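PDB 1LVM: catalytic domain of the nuclear inclusion protein A (nia) from Tobacco etch virus, which cleaves peptide bonds of specific target sequences as a chymotrypsin-like cysteine protease, probably processing the viral polyprotein. Local coordinates for residues 167-179 and 183-195. The protein carries 1 engineered substitution. Sequence-based numbering, arbitrary orientation.
Sequences RDGFIVGIHSASN and TNNYFTSVPKNFM
Ile-174 and Thr-188 trade two backbone hydrogen bonds in an antiparallel hairpin, strands 171-179 and 185-189, that belongs to a six-stranded barrel of the chymotrypsin-like fold. Just past the strand, Val-190 N adds a single bond to Val-172 O. Toward the turn a classic beta bulge shifts the register: the amides of Ser-176 and Ala-177 both bind Tyr-186 O, each at 3.0 Å, while Tyr-186 N returns a bond to Ala-177 O. A last backbone bond runs from Asn-179 N to Asn-184 O.

Ser-176 OG lies 2.6 Å from Thr-188 OG1, and Asp-89 is a further partner of the serine. At the turn, Asn-179 OD1 takes Thr-183 N in the carbonyl plane, on a lone pair (2.8 Å), and Asn-184 N from above that plane. Its ND2 reaches Thr-183 OG1 at 2.8 Å, so both ends of the amide are held and its rotation is fixed. Asn-184 O also receives Ser-178 OG.

Apolar packing centres on Phe-187. Its CG sits between the backbone N and the carbonyl carbon (chi1 70°), which turns the ring toward Gly-173 and Val-172: CD1 lies 3.7 Å from the glycine CA, and CZ meets Val-172 CG2 at 4.0 Å.

Asn-179 and Asn-184 give their ND2 groups, and Tyr-186 its OH, to an acidic side chain of the bound peptide, while His-175 NE2 binds a polar one. The grip on the Asn-179 amide probably holds its ND2 ready for that acidic group.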
# COMPACT_ATOMS: atom_id res chain seq x y z
N ARG A 167 -4.21 -10.93 13.93
CA ARG A 167 -3.57 -12.01 14.68
C ARG A 167 -2.16 -11.70 15.12
O ARG A 167 -1.83 -11.97 16.26
CB ARG A 167 -3.49 -13.32 13.89
CG ARG A 167 -3.13 -14.51 14.81
CD ARG A 167 -3.06 -15.82 14.02
NE ARG A 167 -2.18 -15.69 12.86
CZ ARG A 167 -0.85 -15.74 12.90
NH1 ARG A 167 -0.19 -15.94 14.05
NH2 ARG A 167 -0.16 -15.56 11.79
N ASP A 168 -1.32 -11.12 14.25
CA ASP A 168 0.04 -10.88 14.66
C ASP A 168 0.54 -9.49 14.32
O ASP A 168 1.71 -9.17 14.57
CB ASP A 168 0.95 -11.98 14.04
CG ASP A 168 0.96 -11.96 12.51
OD1 ASP A 168 0.33 -11.06 11.93
OD2 ASP A 168 1.57 -12.87 11.92
N GLY A 169 -0.35 -8.63 13.80
CA GLY A 169 0.06 -7.25 13.50
C GLY A 169 0.97 -7.11 12.27
O GLY A 169 1.51 -6.03 12.02
N PHE A 170 1.14 -8.19 11.52
CA PHE A 170 1.98 -8.11 10.29
C PHE A 170 1.14 -7.51 9.15
O PHE A 170 -0.09 -7.74 9.05
CB PHE A 170 2.41 -9.48 9.84
CG PHE A 170 3.55 -10.08 10.63
CD1 PHE A 170 3.66 -9.91 12.02
CD2 PHE A 170 4.49 -10.85 9.98
CE1 PHE A 170 4.72 -10.55 12.76
CE2 PHE A 170 5.55 -11.48 10.70
CZ PHE A 170 5.65 -11.32 12.09
N ILE A 171 1.82 -6.81 8.25
CA ILE A 171 1.18 -6.23 7.06
C ILE A 171 1.18 -7.36 5.99
O ILE A 171 2.24 -7.97 5.71
CB ILE A 171 2.00 -5.06 6.58
CG1 ILE A 171 1.84 -3.93 7.63
CG2 ILE A 171 1.41 -4.45 5.22
CD1 ILE A 171 2.89 -2.76 7.25
N VAL A 172 -0.01 -7.65 5.45
CA VAL A 172 -0.13 -8.74 4.48
C VAL A 172 -0.44 -8.25 3.07
O VAL A 172 -0.59 -9.07 2.13
CB VAL A 172 -1.20 -9.79 4.91
CG1 VAL A 172 -0.81 -10.41 6.29
CG2 VAL A 172 -2.66 -9.12 4.94
N GLY A 173 -0.59 -6.94 2.91
CA GLY A 173 -0.82 -6.41 1.55
C GLY A 173 -1.19 -4.97 1.55
O GLY A 173 -1.22 -4.34 2.64
N ILE A 174 -1.51 -4.42 0.36
CA ILE A 174 -1.90 -3.03 0.27
C ILE A 174 -3.16 -2.88 -0.55
O ILE A 174 -3.33 -3.56 -1.53
CB ILE A 174 -0.76 -2.13 -0.37
CG1 ILE A 174 -0.44 -2.60 -1.82
CG2 ILE A 174 0.55 -2.24 0.50
CD1 ILE A 174 0.68 -1.62 -2.42
N HIS A 175 -4.02 -1.95 -0.17
CA HIS A 175 -5.28 -1.82 -0.91
C HIS A 175 -5.01 -1.42 -2.38
O HIS A 175 -4.20 -0.54 -2.64
CB HIS A 175 -6.17 -0.77 -0.28
CG HIS A 175 -7.47 -0.60 -1.02
ND1 HIS A 175 -8.34 -1.66 -1.20
CD2 HIS A 175 -7.99 0.45 -1.69
CE1 HIS A 175 -9.33 -1.26 -1.98
NE2 HIS A 175 -9.14 0.00 -2.29
N SER A 176 -5.72 -2.03 -3.33
CA SER A 176 -5.51 -1.68 -4.75
C SER A 176 -6.74 -1.33 -5.55
O SER A 176 -6.79 -0.32 -6.29
CB SER A 176 -4.84 -2.84 -5.53
OG SER A 176 -3.47 -2.95 -5.27
N ALA A 177 -7.79 -2.12 -5.38
CA ALA A 177 -8.88 -1.88 -6.34
C ALA A 177 -10.25 -2.37 -5.89
O ALA A 177 -10.38 -3.01 -4.87
CB ALA A 177 -8.49 -2.64 -7.68
N SER A 178 -11.26 -2.03 -6.69
CA SER A 178 -12.61 -2.48 -6.42
C SER A 178 -13.29 -2.85 -7.74
O SER A 178 -12.76 -2.50 -8.82
CB SER A 178 -13.38 -1.37 -5.71
OG SER A 178 -14.66 -1.85 -5.35
N ASN A 179 -14.41 -3.58 -7.66
CA ASN A 179 -15.21 -3.86 -8.88
C ASN A 179 -15.99 -2.58 -9.16
O ASN A 179 -16.01 -1.66 -8.33
CB ASN A 179 -16.17 -5.04 -8.72
CG ASN A 179 -17.11 -4.93 -7.51
OD1 ASN A 179 -17.17 -3.91 -6.81
ND2 ASN A 179 -17.87 -5.99 -7.30
N THR A 183 -18.65 -3.09 -4.60
CA THR A 183 -19.22 -4.09 -3.70
C THR A 183 -18.17 -5.17 -3.29
O THR A 183 -18.37 -5.91 -2.31
CB THR A 183 -20.39 -4.78 -4.36
OG1 THR A 183 -19.94 -5.31 -5.61
CG2 THR A 183 -21.52 -3.78 -4.60
N ASN A 184 -17.09 -5.32 -4.07
CA ASN A 184 -16.03 -6.31 -3.67
C ASN A 184 -14.70 -5.56 -3.75
O ASN A 184 -14.46 -4.96 -4.77
CB ASN A 184 -15.94 -7.45 -4.64
CG ASN A 184 -17.13 -8.32 -4.58
OD1 ASN A 184 -17.63 -8.61 -3.50
ND2 ASN A 184 -17.60 -8.73 -5.73
N ASN A 185 -13.86 -5.65 -2.72
CA ASN A 185 -12.58 -4.91 -2.71
C ASN A 185 -11.43 -5.89 -2.83
O ASN A 185 -11.56 -7.08 -2.49
CB ASN A 185 -12.48 -4.07 -1.44
CG ASN A 185 -13.39 -2.82 -1.50
OD1 ASN A 185 -13.79 -2.26 -0.47
ND2 ASN A 185 -13.72 -2.39 -2.70
N TYR A 186 -10.31 -5.41 -3.34
CA TYR A 186 -9.16 -6.25 -3.56
C TYR A 186 -7.85 -5.56 -3.13
O TYR A 186 -7.65 -4.39 -3.41
CB TYR A 186 -9.04 -6.57 -5.06
CG TYR A 186 -10.24 -7.42 -5.61
CD1 TYR A 186 -11.45 -6.81 -6.00
CD2 TYR A 186 -10.14 -8.79 -5.69
CE1 TYR A 186 -12.53 -7.58 -6.47
CE2 TYR A 186 -11.24 -9.59 -6.15
CZ TYR A 186 -12.41 -8.97 -6.54
OH TYR A 186 -13.46 -9.78 -7.00
N PHE A 187 -6.99 -6.33 -2.46
CA PHE A 187 -5.69 -5.77 -2.13
C PHE A 187 -4.63 -6.62 -2.82
O PHE A 187 -4.85 -7.79 -3.19
CB PHE A 187 -5.48 -5.70 -0.58
CG PHE A 187 -5.30 -7.03 0.13
CD1 PHE A 187 -4.08 -7.63 0.25
CD2 PHE A 187 -6.42 -7.63 0.80
CE1 PHE A 187 -3.93 -8.81 1.02
CE2 PHE A 187 -6.29 -8.78 1.56
CZ PHE A 187 -5.04 -9.38 1.68
N THR A 188 -3.47 -6.03 -3.01
CA THR A 188 -2.38 -6.75 -3.61
C THR A 188 -1.61 -7.35 -2.45
O THR A 188 -1.20 -6.65 -1.51
CB THR A 188 -1.45 -5.76 -4.37
OG1 THR A 188 -2.19 -5.20 -5.47
CG2 THR A 188 -0.21 -6.46 -4.86
N SER A 189 -1.48 -8.67 -2.49
CA SER A 189 -0.78 -9.40 -1.48
C SER A 189 0.75 -9.15 -1.42
O SER A 189 1.43 -8.86 -2.43
CB SER A 189 -1.02 -10.91 -1.64
OG SER A 189 -0.47 -11.36 -2.88
N VAL A 190 1.27 -9.23 -0.20
CA VAL A 190 2.71 -9.14 0.01
C VAL A 190 3.20 -10.46 -0.64
O VAL A 190 2.65 -11.54 -0.32
CB VAL A 190 3.03 -9.19 1.55
CG1 VAL A 190 4.48 -9.71 1.81
CG2 VAL A 190 2.79 -7.74 2.14
N PRO A 191 4.25 -10.39 -1.51
CA PRO A 191 4.77 -11.59 -2.13
C PRO A 191 5.62 -12.45 -1.21
O PRO A 191 6.13 -12.01 -0.17
CB PRO A 191 5.57 -11.06 -3.33
CG PRO A 191 6.17 -9.71 -2.78
CD PRO A 191 5.05 -9.17 -1.84
N LYS A 192 5.88 -13.66 -1.63
CA LYS A 192 6.76 -14.53 -0.82
C LYS A 192 8.15 -13.90 -0.64
O LYS A 192 8.68 -13.24 -1.54
CB LYS A 192 6.89 -15.86 -1.55
CG LYS A 192 7.72 -16.85 -0.85
CD LYS A 192 7.84 -18.10 -1.75
CE LYS A 192 8.59 -19.24 -1.09
NZ LYS A 192 7.94 -19.64 0.18
N ASN A 193 8.73 -14.11 0.55
CA ASN A 193 10.07 -13.64 0.92
C ASN A 193 10.28 -12.13 0.76
O ASN A 193 11.37 -11.63 0.37
CB ASN A 193 11.12 -14.45 0.17
CG ASN A 193 11.09 -15.94 0.59
OD1 ASN A 193 10.62 -16.27 1.68
ND2 ASN A 193 11.56 -16.82 -0.28
N PHE A 194 9.24 -11.39 1.11
CA PHE A 194 9.32 -9.94 1.00
C PHE A 194 10.31 -9.36 1.99
O PHE A 194 10.97 -8.39 1.67
CB PHE A 194 7.89 -9.34 1.19
CG PHE A 194 7.74 -7.90 0.73
CD1 PHE A 194 8.01 -7.51 -0.58
CD2 PHE A 194 7.34 -6.92 1.67
CE1 PHE A 194 7.90 -6.16 -0.99
CE2 PHE A 194 7.21 -5.56 1.28
CZ PHE A 194 7.48 -5.16 -0.02
N MET A 195 10.40 -9.92 3.20
CA MET A 195 11.37 -9.36 4.16
C MET A 195 12.78 -9.48 3.59
O MET A 195 13.62 -8.60 3.77
CB MET A 195 11.30 -10.06 5.53
CG MET A 195 9.97 -9.86 6.31
SD MET A 195 9.48 -8.15 6.40
CE MET A 195 10.87 -7.40 7.36